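Side-chain contacts in CBS domain-containing protein CBSX1, chloroplastic (Arabidopsis thaliana, PDB 4GQV), which is a chloroplast protein built on a pair of CBS domains that probably binds thioredoxin and regulates its activity: residues Tyr5-Gly8 with Glu9-Lys13; Leu110-Glu113 with Glu114-Leu118. All coordinates share one frame; numbering follows the deposited sequence.

Interaction 1: residues Tyr5-Gly8 with Glu9-Lys13; sequences YTVG and EFMTK
The Tyr5 and Phe10 rings meet as an offset edge-to-face pair across the short, weakly bonded helix 7-10, Tyr5 just before it and Phe10 in its last position. Their centroids are 6.0 Å apart with the planes at 67°, and Phe10 turns its edge toward the face of Tyr5. Tyr5 CG, anti to its carbonyl carbon at chi1 -62°, places the ring where the Phe10 edge meets it. Glu9 reaches back along the chain: its carboxylate stands almost perpendicular to the tyrosine ring, and OE1 lies in the ring plane, 3.6 Å from Tyr5 CD1, where the slightly positive C-H edge would suit an anionic oxygen. The Glu9 chain, extended beyond CG, passes Thr6 at about a right angle, with Thr6 OG1 3.3 Å from Glu9 CG. Beneath these side chains the backbone turns tightly. Glu9 N donates to Thr6 O and Phe10 N to Val7 O, the latter bond measuring 2.9 Å. Met11 N adds a weak bond to Val7 O. Met11 SD lies 3.8 Å from Gly8 CA, and Val7 CG1 packs on Met11 CB. Val7 and Met11, both buried, also rest on Val135 of strand 134-136, a place suited to aliphatic and thioether groups. The chemistry is thus divided: apolar side chains pack the turn against the second CBS repeat, alongside backbone hydrogen bonds, while the carboxylate of Glu9, at the exposed edge, probably adds at most a modest attraction to the ring.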
loop_
_atom_site.group_PDB
_atom_site.type_symbol
_atom_site.label_atom_id
_atom_site.label_comp_id
_atom_site.label_asym_id
_atom_site.label_seq_id
_atom_site.Cartn_x
_atom_site.Cartn_y
_atom_site.Cartn_z
ATOM N N TYR A 5 -19.862 -11.357 -12.723
ATOM C CA TYR A 5 -18.484 -10.914 -12.843
ATOM C C TYR A 5 -17.549 -11.926 -12.212
ATOM O O TYR A 5 -17.929 -12.670 -11.315
ATOM C CB TYR A 5 -18.292 -9.554 -12.195
ATOM C CG TYR A 5 -19.102 -8.467 -12.842
ATOM C CD1 TYR A 5 -18.848 -8.076 -14.151
ATOM C CD2 TYR A 5 -20.116 -7.823 -12.145
ATOM C CE1 TYR A 5 -19.591 -7.074 -14.751
ATOM C CE2 TYR A 5 -20.858 -6.821 -12.736
ATOM C CZ TYR A 5 -20.589 -6.452 -14.037
ATOM O OH TYR A 5 -21.330 -5.458 -14.620
ATOM N N THR A 6 -16.324 -11.977 -12.705
ATOM C CA THR A 6 -15.346 -12.856 -12.123
ATOM C C THR A 6 -14.098 -12.089 -11.724
ATOM O O THR A 6 -13.861 -10.956 -12.166
ATOM C CB THR A 6 -14.955 -14.018 -13.058
ATOM O OG1 THR A 6 -14.255 -13.511 -14.199
ATOM C CG2 THR A 6 -16.191 -14.839 -13.462
ATOM N N VAL A 7 -13.298 -12.722 -10.880
ATOM C CA VAL A 7 -12.083 -12.105 -10.412
ATOM C C VAL A 7 -11.164 -11.860 -11.608
ATOM O O VAL A 7 -10.500 -10.831 -11.694
ATOM C CB VAL A 7 -11.393 -13.002 -9.349
ATOM C CG1 VAL A 7 -9.930 -12.591 -9.136
ATOM C CG2 VAL A 7 -12.184 -12.958 -8.026
ATOM N N GLY A 8 -11.146 -12.823 -12.521
ATOM C CA GLY A 8 -10.253 -12.808 -13.656
ATOM C C GLY A 8 -10.452 -11.594 -14.531
ATOM O O GLY A 8 -9.537 -11.175 -15.235
ATOM N N GLU A 9 -11.639 -11.006 -14.482
ATOM C CA GLU A 9 -11.897 -9.833 -15.305
ATOM C C GLU A 9 -11.312 -8.572 -14.715
ATOM O O GLU A 9 -11.030 -7.621 -15.442
ATOM C CB GLU A 9 -13.389 -9.625 -15.513
ATOM C CG GLU A 9 -14.083 -10.797 -16.132
ATOM C CD GLU A 9 -15.560 -10.554 -16.218
ATOM O OE1 GLU A 9 -15.973 -9.432 -15.876
ATOM O OE2 GLU A 9 -16.305 -11.473 -16.613
ATOM N N PHE A 10 -11.149 -8.550 -13.398
ATOM C CA PHE A 10 -10.757 -7.320 -12.733
ATOM C C PHE A 10 -9.414 -7.385 -12.043
ATOM O O PHE A 10 -8.924 -6.386 -11.533
ATOM C CB PHE A 10 -11.815 -6.891 -11.745
ATOM C CG PHE A 10 -13.010 -6.294 -12.386
ATOM C CD1 PHE A 10 -12.948 -5.031 -12.949
ATOM C CD2 PHE A 10 -14.211 -6.988 -12.422
ATOM C CE1 PHE A 10 -14.065 -4.471 -13.537
ATOM C CE2 PHE A 10 -15.324 -6.433 -13.008
ATOM C CZ PHE A 10 -15.256 -5.179 -13.566
ATOM N N MET A 11 -8.816 -8.561 -12.057
ATOM C CA MET A 11 -7.577 -8.769 -11.343
ATOM C C MET A 11 -6.399 -8.087 -12.024
ATOM O O MET A 11 -6.428 -7.764 -13.220
ATOM C CB MET A 11 -7.299 -10.264 -11.157
ATOM C CG MET A 11 -7.345 -11.054 -12.429
ATOM S SD MET A 11 -6.709 -12.702 -12.262
ATOM C CE MET A 11 -5.802 -12.905 -13.797
ATOM N N THR A 12 -5.364 -7.862 -11.224
ATOM C CA THR A 12 -4.066 -7.516 -11.734
ATOM C C THR A 12 -3.490 -8.758 -12.437
ATOM O O THR A 12 -3.083 -9.736 -11.791
ATOM C CB THR A 12 -3.163 -7.035 -10.578
ATOM O OG1 THR A 12 -3.782 -5.906 -9.934
ATOM C CG2 THR A 12 -1.772 -6.647 -11.091
ATOM N N LYS A 13 -3.477 -8.712 -13.768
ATOM C CA LYS A 13 -3.061 -9.850 -14.581
ATOM C C LYS A 13 -1.589 -10.167 -14.456
ATOM O O LYS A 13 -0.807 -9.353 -13.973
ATOM C CB LYS A 13 -3.405 -9.617 -16.060
ATOM C CG LYS A 13 -4.820 -9.144 -16.290
ATOM C CD LYS A 13 -5.600 -10.096 -17.164
ATOM C CE LYS A 13 -7.077 -10.150 -16.751
ATOM N NZ LYS A 13 -7.585 -8.800 -16.370
#

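Interaction 2: residues Leu110-Glu113 with Glu114-Leu118; sequences LVVE and EKTNL
Thr116 folds back over Glu113, and its side chain carries most of this tight turn. At the root, Thr116 CB lies 3.1 Å from Glu113 O, already close against the peptide it faces. From there the side chain divides. The hydroxyl, placed beside its own backbone N by a chi1 of -67°, points at the start of Glu113: OG1 accepts a hydrogen bond from Glu113 N at 2.8 Å, with an N-H...O angle of 139°, moderately bent. The same oxygen lies 3.0 Å from Glu113 CB and 3.4 Å from Glu113 CG, so it is set against the first carbons of that side chain as well as its amide. The other branch, CG2, goes to Val112, 4.1 Å from Val112 CB. Threonine suits the place because one branch meets the amide and the other meets the valine. Replacing it with a valine would probably leave the Glu113 amide without this acceptor and remove the one side-chain bond across the turn. Glu113 crosses Thr116 at about a right angle, then bends at chi2 (-85°) so that its carboxylate leads away. Its OE1 remains 5.5 Å from Lys115 NZ, where opposite charges would offer at most a mild attraction. The turn lies between strand 106-107 and helix 118-127, in the second CBS repeat. Asn117 is the N-cap of that helix, its OD1 accepting from Glu119 N. On the strand side, the backbone of Val112 bonds to Pro134 and Val136 at strand 134-136, while its side chain packs on Val135, and both Val112 and Thr116 touch Val7 of helix 7-10.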
loop_
_atom_site.group_PDB
_atom_site.type_symbol
_atom_site.label_atom_id
_atom_site.label_comp_id
_atom_site.label_asym_id
_atom_site.label_seq_id
_atom_site.Cartn_x
_atom_site.Cartn_y
_atom_site.Cartn_z
ATOM N N LEU A 110 -4.578 -17.528 1.866
ATOM C CA LEU A 110 -5.919 -17.578 1.284
ATOM C C LEU A 110 -5.872 -17.192 -0.194
ATOM O O LEU A 110 -5.219 -16.221 -0.588
ATOM C CB LEU A 110 -6.843 -16.645 2.057
ATOM C CG LEU A 110 -8.328 -16.558 1.749
ATOM C CD1 LEU A 110 -9.035 -17.898 1.968
ATOM C CD2 LEU A 110 -8.927 -15.489 2.644
ATOM N N VAL A 111 -6.567 -17.975 -1.008
ATOM C CA VAL A 111 -6.358 -17.967 -2.444
ATOM C C VAL A 111 -7.705 -17.907 -3.174
ATOM O O VAL A 111 -8.684 -18.501 -2.713
ATOM C CB VAL A 111 -5.547 -19.240 -2.829
ATOM C CG1 VAL A 111 -5.866 -19.751 -4.211
ATOM C CG2 VAL A 111 -4.063 -18.992 -2.656
ATOM N N VAL A 112 -7.772 -17.177 -4.284
ATOM C CA VAL A 112 -8.940 -17.295 -5.168
ATOM C C VAL A 112 -8.613 -17.777 -6.582
ATOM O O VAL A 112 -7.433 -17.922 -6.966
ATOM C CB VAL A 112 -9.761 -15.983 -5.256
ATOM C CG1 VAL A 112 -10.291 -15.584 -3.874
ATOM C CG2 VAL A 112 -8.909 -14.871 -5.877
ATOM N N GLU A 113 -9.673 -18.047 -7.345
ATOM C CA GLU A 113 -9.548 -18.480 -8.739
ATOM C C GLU A 113 -9.957 -17.361 -9.693
ATOM O O GLU A 113 -10.444 -16.324 -9.264
ATOM C CB GLU A 113 -10.432 -19.705 -8.996
ATOM C CG GLU A 113 -10.480 -20.704 -7.841
ATOM C CD GLU A 113 -9.331 -21.684 -7.878
ATOM O OE1 GLU A 113 -8.980 -22.141 -8.986
ATOM O OE2 GLU A 113 -8.772 -21.995 -6.803
ATOM N N GLU A 114 -9.778 -17.577 -10.990
ATOM C CA GLU A 114 -10.168 -16.574 -11.985
ATOM C C GLU A 114 -11.676 -16.532 -12.196
ATOM O O GLU A 114 -12.278 -15.455 -12.295
ATOM C CB GLU A 114 -9.471 -16.831 -13.319
ATOM C CG GLU A 114 -8.273 -15.941 -13.542
ATOM C CD GLU A 114 -7.593 -16.208 -14.853
ATOM O OE1 GLU A 114 -6.826 -17.191 -14.922
ATOM O OE2 GLU A 114 -7.821 -15.435 -15.808
ATOM N N LYS A 115 -12.275 -17.719 -12.235
ATOM C CA LYS A 115 -13.704 -17.858 -12.462
ATOM C C LYS A 115 -14.444 -17.568 -11.176
ATOM O O LYS A 115 -15.663 -17.562 -11.141
ATOM C CB LYS A 115 -14.036 -19.276 -12.957
ATOM C CG LYS A 115 -12.880 -19.969 -13.674
ATOM C CD LYS A 115 -12.394 -21.239 -12.946
ATOM C CE LYS A 115 -12.835 -22.502 -13.708
ATOM N NZ LYS A 115 -12.256 -23.769 -13.151
ATOM N N THR A 116 -13.684 -17.368 -10.109
ATOM C CA THR A 116 -14.248 -17.012 -8.815
ATOM C C THR A 116 -15.108 -15.796 -9.023
ATOM O O THR A 116 -14.674 -14.822 -9.651
ATOM C CB THR A 116 -13.126 -16.736 -7.782
ATOM O OG1 THR A 116 -12.419 -17.961 -7.504
ATOM C CG2 THR A 116 -13.678 -16.120 -6.488
ATOM N N ASN A 117 -16.348 -15.883 -8.562
ATOM C CA ASN A 117 -17.302 -14.805 -8.649
ATOM C C ASN A 117 -16.676 -13.627 -7.918
ATOM O O ASN A 117 -16.226 -13.762 -6.786
ATOM C CB ASN A 117 -18.615 -15.283 -7.998
ATOM C CG ASN A 117 -19.677 -14.180 -7.823
ATOM O OD1 ASN A 117 -19.581 -13.071 -8.361
ATOM N ND2 ASN A 117 -20.723 -14.518 -7.064
ATOM N N LEU A 118 -16.624 -12.481 -8.582
ATOM C CA LEU A 118 -15.968 -11.309 -8.029
ATOM C C LEU A 118 -16.497 -10.877 -6.675
ATOM O O LEU A 118 -15.750 -10.308 -5.874
ATOM C CB LEU A 118 -16.081 -10.118 -8.991
ATOM C CG LEU A 118 -15.369 -8.862 -8.452
ATOM C CD1 LEU A 118 -13.920 -8.847 -8.892
ATOM C CD2 LEU A 118 -16.097 -7.588 -8.838
#

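How the interactions relate
From the N terminus, interaction 1 comes first, turning the chain through helix 7-10 into strand 12-13. Much later, after the rest of the first CBS repeat, interaction 2 closes its own small turn just ahead of helix 118-127. The two are in series and neither nests in nor crosses the other, yet they lie against each other in space, their centres about 8 Å apart. Backbone contacts join them: Val7 N is 2.8 Å from Thr116 O, and Gly8 N is 2.9 Å from Glu114 O, both probable hydrogen bonds. The N-terminal segment is thereby tied to the second repeat, with strand 134-136 beside both turns.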